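Local coordinates for putative acetoin utilization protein, acetoin dehydrogenase (Thermus thermophilus, PDB 5AWE), which is of unknown function but, combining paired CBS domains with an ACT domain, probably serves a regulatory, ligand-sensing role, at residues V14-V20 with L75-V80; I143-D149 with G177-M183. All coordinates share one frame; numbering follows the deposited sequence.

Contact 1: V14-V20 with L75-V80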
ATOM      1  N   VAL A  14       2.806  13.757 -21.218  1.00 30.70           N
ATOM      2  CA  VAL A  14       1.779  12.848 -20.775  1.00 31.01           C
ATOM      3  C   VAL A  14       0.463  13.579 -21.022  1.00 31.26           C
ATOM      4  O   VAL A  14       0.467  14.782 -21.307  1.00 30.86           O
ATOM      5  CB  VAL A  14       2.003  12.510 -19.265  1.00 33.62           C
ATOM      6  CG1 VAL A  14       1.176  13.421 -18.378  1.00 35.73           C
ATOM      7  CG2 VAL A  14       1.732  11.051 -19.007  1.00 31.94           C
ATOM      8  N   ALA A  15      -0.650  12.856 -20.945  1.00 30.76           N
ATOM      9  CA  ALA A  15      -1.966  13.460 -21.131  1.00 30.34           C
ATOM     10  C   ALA A  15      -2.719  13.475 -19.798  1.00 30.46           C
ATOM     11  O   ALA A  15      -2.503  12.619 -18.943  1.00 30.33           O
ATOM     12  CB  ALA A  15      -2.757  12.684 -22.180  1.00 28.70           C
ATOM     13  N   PRO A  16      -3.626  14.447 -19.617  1.00 30.36           N
ATOM     14  CA  PRO A  16      -4.407  14.573 -18.380  1.00 30.97           C
ATOM     15  C   PRO A  16      -5.105  13.283 -17.928  1.00 32.99           C
ATOM     16  O   PRO A  16      -5.265  13.042 -16.728  1.00 33.02           O
ATOM     17  CB  PRO A  16      -5.406  15.684 -18.698  1.00 30.17           C
ATOM     18  CG  PRO A  16      -4.783  16.448 -19.828  1.00 30.58           C
ATOM     19  CD  PRO A  16      -4.049  15.424 -20.636  1.00 27.96           C
ATOM     20  N   ASP A  17      -5.527  12.465 -18.886  1.00 33.33           N
ATOM     21  CA  ASP A  17      -6.255  11.246 -18.566  1.00 34.17           C
ATOM     22  C   ASP A  17      -5.310  10.074 -18.365  1.00 33.75           C
ATOM     23  O   ASP A  17      -5.745   8.965 -18.070  1.00 34.85           O
ATOM     24  CB  ASP A  17      -7.262  10.916 -19.670  1.00 40.28           C
ATOM     25  CG  ASP A  17      -8.456  11.856 -19.671  1.00 50.64           C
ATOM     26  OD1 ASP A  17      -8.672  12.550 -18.649  1.00 58.81           O
ATOM     27  OD2 ASP A  17      -9.178  11.903 -20.693  1.00 55.36           O
ATOM     28  N   THR A  18      -4.016  10.316 -18.529  1.00 32.06           N
ATOM     29  CA  THR A  18      -3.018   9.319 -18.159  1.00 32.55           C
ATOM     30  C   THR A  18      -3.209   8.954 -16.682  1.00 32.68           C
ATOM     31  O   THR A  18      -3.347   9.834 -15.832  1.00 32.29           O
ATOM     32  CB  THR A  18      -1.587   9.871 -18.356  1.00 30.65           C
ATOM     33  OG1 THR A  18      -1.418  10.278 -19.720  1.00 31.03           O
ATOM     34  CG2 THR A  18      -0.551   8.813 -18.012  1.00 24.69           C
ATOM     35  N   PRO A  19      -3.229   7.650 -16.359  1.00 32.61           N
ATOM     36  CA  PRO A  19      -3.408   7.251 -14.957  1.00 32.42           C
ATOM     37  C   PRO A  19      -2.166   7.617 -14.155  1.00 32.50           C
ATOM     38  O   PRO A  19      -1.044   7.450 -14.637  1.00 32.05           O
ATOM     39  CB  PRO A  19      -3.609   5.731 -15.027  1.00 34.06           C
ATOM     40  CG  PRO A  19      -3.942   5.441 -16.461  1.00 31.95           C
ATOM     41  CD  PRO A  19      -3.199   6.484 -17.256  1.00 33.50           C
ATOM     42  N   VAL A  20      -2.367   8.111 -12.937  1.00 32.35           N
ATOM     43  CA  VAL A  20      -1.261   8.517 -12.085  1.00 33.59           C
ATOM     44  C   VAL A  20      -0.171   7.452 -12.023  1.00 34.88           C
ATOM     45  O   VAL A  20       1.018   7.770 -12.118  1.00 34.81           O
ATOM     46  CB  VAL A  20      -1.754   8.843 -10.641  1.00 34.57           C
ATOM     47  CG1 VAL A  20      -0.569   9.028  -9.698  1.00 28.74           C
ATOM     48  CG2 VAL A  20      -2.588  10.122 -10.656  1.00 35.45           C
ATOM     49  N   LEU A  75      -6.975   7.282 -10.135  1.00 31.20           N
ATOM     50  CA  LEU A  75      -6.647   8.704 -10.135  1.00 31.24           C
ATOM     51  C   LEU A  75      -5.902   9.040 -11.432  1.00 30.19           C
ATOM     52  O   LEU A  75      -4.999   8.309 -11.843  1.00 29.16           O
ATOM     53  CB  LEU A  75      -5.777   9.045  -8.920  1.00 30.29           C
ATOM     54  CG  LEU A  75      -5.569  10.520  -8.559  1.00 33.52           C
ATOM     55  CD1 LEU A  75      -6.900  11.164  -8.194  1.00 29.19           C
ATOM     56  CD2 LEU A  75      -4.605  10.620  -7.380  1.00 28.06           C
ATOM     57  N   THR A  76      -6.295  10.137 -12.078  1.00 30.33           N
ATOM     58  CA  THR A  76      -5.658  10.568 -13.325  1.00 29.55           C
ATOM     59  C   THR A  76      -4.754  11.784 -13.123  1.00 28.81           C
ATOM     60  O   THR A  76      -4.924  12.544 -12.171  1.00 28.26           O
ATOM     61  CB  THR A  76      -6.711  10.926 -14.392  1.00 30.15           C
ATOM     62  OG1 THR A  76      -7.474  12.062 -13.960  1.00 27.74           O
ATOM     63  CG2 THR A  76      -7.651   9.746 -14.616  1.00 30.80           C
ATOM     64  N   VAL A  77      -3.800  11.957 -14.034  1.00 28.97           N
ATOM     65  CA  VAL A  77      -2.874  13.094 -14.009  1.00 29.12           C
ATOM     66  C   VAL A  77      -3.585  14.443 -13.871  1.00 29.25           C
ATOM     67  O   VAL A  77      -3.082  15.356 -13.213  1.00 27.46           O
ATOM     68  CB  VAL A  77      -1.996  13.102 -15.290  1.00 30.39           C
ATOM     69  CG1 VAL A  77      -1.233  14.402 -15.414  1.00 28.79           C
ATOM     70  CG2 VAL A  77      -1.016  11.936 -15.242  1.00 30.21           C
ATOM     71  N   ARG A  78      -4.762  14.557 -14.479  1.00 30.93           N
ATOM     72  CA  ARG A  78      -5.515  15.803 -14.450  1.00 32.28           C
ATOM     73  C   ARG A  78      -5.836  16.262 -13.033  1.00 32.82           C
ATOM     74  O   ARG A  78      -5.899  17.458 -12.768  1.00 32.53           O
ATOM     75  CB  ARG A  78      -6.817  15.657 -15.241  1.00 32.20           C
ATOM     76  CG  ARG A  78      -7.545  16.980 -15.451  1.00 32.86           C
ATOM     77  CD  ARG A  78      -8.947  16.780 -16.018  1.00 43.40           C
ATOM     78  NE  ARG A  78      -8.955  15.914 -17.197  1.00 48.37           N
ATOM     79  CZ  ARG A  78      -8.702  16.334 -18.433  1.00 49.39           C
ATOM     80  NH1 ARG A  78      -8.417  17.612 -18.655  1.00 47.30           N
ATOM     81  NH2 ARG A  78      -8.737  15.477 -19.446  1.00 47.88           N
ATOM     82  N   GLU A  79      -6.028  15.307 -12.127  1.00 33.84           N
ATOM     83  CA  GLU A  79      -6.473  15.603 -10.768  1.00 34.61           C
ATOM     84  C   GLU A  79      -5.341  16.048  -9.851  1.00 34.63           C
ATOM     85  O   GLU A  79      -5.582  16.519  -8.737  1.00 35.21           O
ATOM     86  CB  GLU A  79      -7.166  14.373 -10.171  1.00 36.46           C
ATOM     87  CG  GLU A  79      -8.369  13.903 -10.986  1.00 50.55           C
ATOM     88  CD  GLU A  79      -9.087  12.726 -10.355  1.00 62.00           C
ATOM     89  OE1 GLU A  79      -9.319  11.716 -11.063  1.00 66.40           O
ATOM     90  OE2 GLU A  79      -9.423  12.811  -9.154  1.00 69.01           O
ATOM     91  N   VAL A  80      -4.103  15.905 -10.313  1.00 32.91           N
ATOM     92  CA  VAL A  80      -2.954  16.248  -9.482  1.00 30.45           C
ATOM     93  C   VAL A  80      -1.981  17.220 -10.154  1.00 28.31           C
ATOM     94  O   VAL A  80      -1.023  17.670  -9.528  1.00 27.87           O
ATOM     95  CB  VAL A  80      -2.175  14.976  -9.068  1.00 30.70           C
ATOM     96  CG1 VAL A  80      -3.079  14.062  -8.252  1.00 28.76           C
ATOM     97  CG2 VAL A  80      -1.669  14.245 -10.311  1.00 26.29           C
TER
HETATM   98  O   HOH W   1      -9.515  12.934 -15.586  1.00 53.65           O

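Contact 2: I143-D149 with G177-M183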
ATOM      1  N   ILE A 143      40.751  34.537  -7.407  1.00 23.71           N
ATOM      2  CA  ILE A 143      41.282  35.681  -6.678  1.00 23.14           C
ATOM      3  C   ILE A 143      40.143  36.544  -6.158  1.00 24.74           C
ATOM      4  O   ILE A 143      39.367  37.095  -6.940  1.00 25.00           O
ATOM      5  CB  ILE A 143      42.198  36.547  -7.592  1.00 22.69           C
ATOM      6  CG1 ILE A 143      43.348  35.690  -8.136  1.00 14.61           C
ATOM      7  CG2 ILE A 143      42.755  37.750  -6.816  1.00 16.33           C
ATOM      8  CD1 ILE A 143      44.233  36.409  -9.138  1.00 20.36           C
ATOM      9  N   THR A 144      40.036  36.654  -4.840  1.00 25.40           N
ATOM     10  CA  THR A 144      39.180  37.670  -4.245  1.00 25.64           C
ATOM     11  C   THR A 144      40.003  38.933  -4.087  1.00 27.01           C
ATOM     12  O   THR A 144      41.061  38.913  -3.461  1.00 28.48           O
ATOM     13  CB  THR A 144      38.665  37.258  -2.861  1.00 23.62           C
ATOM     14  OG1 THR A 144      37.956  36.020  -2.964  1.00 25.66           O
ATOM     15  CG2 THR A 144      37.725  38.319  -2.315  1.00 19.77           C
ATOM     16  N   VAL A 145      39.520  40.030  -4.662  1.00 26.72           N
ATOM     17  CA  VAL A 145      40.233  41.292  -4.596  1.00 26.19           C
ATOM     18  C   VAL A 145      39.270  42.437  -4.324  1.00 27.08           C
ATOM     19  O   VAL A 145      38.159  42.472  -4.862  1.00 27.72           O
ATOM     20  CB  VAL A 145      41.005  41.555  -5.912  1.00 28.08           C
ATOM     21  CG1 VAL A 145      40.091  41.330  -7.107  1.00 29.26           C
ATOM     22  CG2 VAL A 145      41.549  42.976  -5.929  1.00 23.01           C
ATOM     23  N   ASP A 146      39.701  43.363  -3.474  1.00 26.15           N
ATOM     24  CA  ASP A 146      38.915  44.546  -3.156  1.00 26.60           C
ATOM     25  C   ASP A 146      39.446  45.741  -3.926  1.00 28.32           C
ATOM     26  O   ASP A 146      40.591  46.162  -3.731  1.00 29.98           O
ATOM     27  CB  ASP A 146      38.976  44.841  -1.656  1.00 26.60           C
ATOM     28  CG  ASP A 146      38.179  43.849  -0.835  1.00 27.49           C
ATOM     29  OD1 ASP A 146      37.266  43.201  -1.394  1.00 30.66           O
ATOM     30  OD2 ASP A 146      38.462  43.713   0.372  1.00 25.05           O
ATOM     31  N   ILE A 147      38.614  46.287  -4.803  1.00 27.72           N
ATOM     32  CA  ILE A 147      38.980  47.473  -5.560  1.00 27.36           C
ATOM     33  C   ILE A 147      38.100  48.618  -5.097  1.00 28.05           C
ATOM     34  O   ILE A 147      37.001  48.394  -4.577  1.00 28.60           O
ATOM     35  CB  ILE A 147      38.763  47.267  -7.077  1.00 28.06           C
ATOM     36  CG1 ILE A 147      37.301  46.893  -7.347  1.00 28.05           C
ATOM     37  CG2 ILE A 147      39.709  46.194  -7.600  1.00 21.40           C
ATOM     38  CD1 ILE A 147      36.937  46.846  -8.824  1.00 25.39           C
ATOM     39  N   PRO A 148      38.572  49.861  -5.260  1.00 27.23           N
ATOM     40  CA  PRO A 148      37.748  50.995  -4.829  1.00 27.34           C
ATOM     41  C   PRO A 148      36.442  50.927  -5.609  1.00 27.89           C
ATOM     42  O   PRO A 148      36.429  50.462  -6.748  1.00 27.80           O
ATOM     43  CB  PRO A 148      38.583  52.220  -5.211  1.00 25.35           C
ATOM     44  CG  PRO A 148      39.977  51.709  -5.333  1.00 24.89           C
ATOM     45  CD  PRO A 148      39.854  50.297  -5.839  1.00 27.87           C
ATOM     46  N   ASP A 149      35.341  51.364  -5.011  1.00 29.22           N
ATOM     47  CA  ASP A 149      34.078  51.312  -5.730  1.00 32.47           C
ATOM     48  C   ASP A 149      33.789  52.604  -6.483  1.00 33.50           C
ATOM     49  O   ASP A 149      32.707  53.183  -6.349  1.00 34.51           O
ATOM     50  CB  ASP A 149      32.921  50.980  -4.778  1.00 37.64           C
ATOM     51  CG  ASP A 149      32.565  52.128  -3.849  1.00 39.53           C
ATOM     52  OD1 ASP A 149      33.476  52.862  -3.410  1.00 42.31           O
ATOM     53  OD2 ASP A 149      31.360  52.286  -3.554  1.00 38.14           O
ATOM     54  N   GLY A 177      33.374  51.831   0.671  1.00 31.17           N
ATOM     55  CA  GLY A 177      34.567  52.236  -0.051  1.00 30.00           C
ATOM     56  C   GLY A 177      35.073  51.254  -1.097  1.00 31.01           C
ATOM     57  O   GLY A 177      35.998  51.574  -1.848  1.00 33.07           O
ATOM     58  N   TYR A 178      34.486  50.064  -1.165  1.00 28.82           N
ATOM     59  CA  TYR A 178      35.114  48.971  -1.904  1.00 29.14           C
ATOM     60  C   TYR A 178      34.130  47.981  -2.501  1.00 27.04           C
ATOM     61  O   TYR A 178      33.106  47.655  -1.908  1.00 27.64           O
ATOM     62  CB  TYR A 178      36.086  48.198  -1.000  1.00 34.42           C
ATOM     63  CG  TYR A 178      37.334  48.961  -0.645  1.00 47.73           C
ATOM     64  CD1 TYR A 178      38.494  48.825  -1.407  1.00 53.36           C
ATOM     65  CD2 TYR A 178      37.351  49.844   0.437  1.00 52.47           C
ATOM     66  CE1 TYR A 178      39.638  49.550  -1.108  1.00 57.37           C
ATOM     67  CE2 TYR A 178      38.495  50.577   0.747  1.00 58.33           C
ATOM     68  CZ  TYR A 178      39.633  50.425  -0.034  1.00 59.19           C
ATOM     69  OH  TYR A 178      40.758  51.164   0.244  1.00 62.95           O
ATOM     70  N   GLN A 179      34.466  47.486  -3.680  1.00 25.09           N
ATOM     71  CA  GLN A 179      33.710  46.410  -4.290  1.00 22.89           C
ATOM     72  C   GLN A 179      34.574  45.155  -4.203  1.00 22.59           C
ATOM     73  O   GLN A 179      35.723  45.169  -4.648  1.00 24.33           O
ATOM     74  CB  GLN A 179      33.410  46.775  -5.746  1.00 15.22           C
ATOM     75  CG  GLN A 179      32.572  45.773  -6.497  1.00 18.47           C
ATOM     76  CD  GLN A 179      32.470  46.118  -7.965  1.00 23.17           C
ATOM     77  OE1 GLN A 179      33.062  47.102  -8.421  1.00 24.59           O
ATOM     78  NE2 GLN A 179      31.724  45.313  -8.717  1.00 15.63           N
ATOM     79  N   ARG A 180      34.041  44.085  -3.614  1.00 22.26           N
ATOM     80  CA  ARG A 180      34.811  42.848  -3.460  1.00 21.19           C
ATOM     81  C   ARG A 180      34.552  41.836  -4.574  1.00 21.03           C
ATOM     82  O   ARG A 180      33.460  41.271  -4.680  1.00 19.99           O
ATOM     83  CB  ARG A 180      34.522  42.187  -2.111  1.00 20.99           C
ATOM     84  CG  ARG A 180      35.106  40.773  -2.004  1.00 21.11           C
ATOM     85  CD  ARG A 180      35.289  40.360  -0.569  1.00 18.44           C
ATOM     86  NE  ARG A 180      36.153  41.297   0.140  1.00 22.65           N
ATOM     87  CZ  ARG A 180      36.388  41.246   1.447  1.00 30.85           C
ATOM     88  NH1 ARG A 180      35.821  40.300   2.188  1.00 26.85           N
ATOM     89  NH2 ARG A 180      37.186  42.145   2.015  1.00 26.04           N
ATOM     90  N   LEU A 181      35.577  41.603  -5.389  1.00 19.86           N
ATOM     91  CA  LEU A 181      35.432  40.790  -6.588  1.00 19.34           C
ATOM     92  C   LEU A 181      35.995  39.389  -6.391  1.00 19.98           C
ATOM     93  O   LEU A 181      37.062  39.210  -5.795  1.00 19.94           O
ATOM     94  CB  LEU A 181      36.147  41.464  -7.771  1.00 15.87           C
ATOM     95  CG  LEU A 181      35.770  42.927  -8.026  1.00 15.07           C
ATOM     96  CD1 LEU A 181      36.639  43.494  -9.138  1.00  7.16           C
ATOM     97  CD2 LEU A 181      34.283  43.026  -8.381  1.00 14.64           C
ATOM     98  N   VAL A 182      35.275  38.397  -6.896  1.00 18.39           N
ATOM     99  CA  VAL A 182      35.850  37.073  -7.065  1.00 18.86           C
ATOM    100  C   VAL A 182      36.164  36.922  -8.545  1.00 19.73           C
ATOM    101  O   VAL A 182      35.280  37.023  -9.406  1.00 19.10           O
ATOM    102  CB  VAL A 182      34.871  35.955  -6.578  1.00 19.19           C
ATOM    103  CG1 VAL A 182      35.473  34.579  -6.812  1.00 17.26           C
ATOM    104  CG2 VAL A 182      34.591  36.132  -5.092  1.00 17.97           C
HETATM  105  N   MSE A 183      37.439  36.715  -8.841  1.00 19.78           N
HETATM  106  CA  MSE A 183      37.924  36.809 -10.211  1.00 20.97           C
HETATM  107  C   MSE A 183      38.655  35.521 -10.537  1.00 19.66           C
HETATM  108  O   MSE A 183      39.458  35.042  -9.743  1.00 19.85           O
HETATM  109  CB  MSE A 183      38.877  38.013 -10.351  1.00 26.35           C
HETATM  110  CG  MSE A 183      39.291  38.353 -11.786  1.00 34.95           C
HETATM  111 SE   MSE A 183      40.653  39.568 -11.872  1.00 52.60          SE
HETATM  112  CE  MSE A 183      40.166  40.464 -13.187  1.00 41.11           C
TER

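Contact 1: V14-V20 with L75-V80
Pro19 and Thr76 form a single backbone bridge, their CA atoms 4.3 Å apart, where the loop 14-20 leading into helix 20-30 runs against the loop that follows helix 65-74. Three backbone bonds fasten the two: Val20 N gives a nearly straight bond to Leu75 O, Val77 N meets Thr18 O at 2.8 Å almost along the C=O axis, and Arg78 N reaches Pro16 O at 2.8 Å. The type I turn from Ala15 to Thr18 presents the carbonyls of Pro16 and Thr18; Thr18 OG1 and Thr18 N both donate to Ala15 O and brace it. The CG1 methyls of Val14 and Val77 meet tip to tip at 3.9 Å. Val77 CG1 is anti to the backbone N (chi1 169°), which leaves CG2 beside that N, 3.8 Å from Thr18 CB. Val20 CG2 lies against Leu75 CG at 3.7 Å; Val37 of strand 34-39 packs on Val14 and Val77, and Leu52 of helix 49-53 on Val20. Toward the surface, Arg78 bends at chi3 (-51°) and lays one guanidinium face over Pro16 CB, 3.4 Å from CZ. Its NH2 forms a salt bridge with Asp17 OD1 at 3.0 Å, meeting that oxygen from above the carboxylate plane; the two flat groups are 68° apart. A water joins Asp17 OD1 to Thr76 OG1, with a weak third bond from Arg78 NE. The chemistry is thus layered: valines and backbone bonds hold the two loops together, while a single-oxygen salt bridge and a water link the polar side chains at the exposed margin.

Contact 2: I143-D149 with G177-M183
Ile143 and Met183, a selenomethionine, form an antiparallel hydrogen-bonded pair, with Ile143 N to Met183 O at 2.7 Å and the return bond bent to 147°. Thr144 faces Val182 in a non-hydrogen-bonded pair; its CG2, anti to the backbone N, crosses the Arg180 chain 3.6 Å from CG, while its CA-H points at Leu181 O. At Val145 the bonds with Leu181 run both ways, and the two side chains lie alongside each other, CG1 of Val145 being 4.0 Å from Leu181 CB. Asp146, on the same face as Thr144, takes the guanidinium of Arg180 side-on: OD1 receives NE at 2.7 Å and OD2 receives NH2 at 2.6 Å. Each oxygen uses its syn lone pair, and the planes are only 11° apart, so the two bonds fix the rotation of both groups. With an alanine at the Arg180 position, the buried Asp146 carboxylate is likely to lose both of these bonds and its close charge partner, Arg203 offering it a long, weak ion pair. Ile147 returns to the face of Val145 and Leu181, where its CD1 meets Leu181 CD1 at 3.4 Å, the chains crossing at about a right angle, and Leu154 and Met157 of helix 153-158 pack over the isoleucine. Beside it stands the extended Gln179, whose NE2 bonds to Thr171 OG1 and to Ile166 O of the second subunit. Past Pro148, Asp149 N makes a last bond of 3.2 Å to Gly177 O, entering from above the carbonyl plane. This is the central strand pair of a four-stranded antiparallel sheet with helices on one face, characteristic of the ACT domain's ferredoxin-like fold.

The two contacts lie on opposite sides of the chain's centre, with centres 53 Å apart and nearest atoms about 40 Å apart, and share no element. Contact 1 is partly buried and joins loops from the two CBS sequence ranges; contact 2 is largely buried and pairs neighbouring strands inside the ACT range. Irregular loops in the first allow a few backbone bonds and one bridge, whereas the strands of the second bond in regular alternation. Each has an aspartate-arginine pair, but at the exposed margin of contact 1 it is single-oxygen and shared with water, while on the sheet of contact 2 it is two-pronged and nearly coplanar. Another subunit reaches only contact 2.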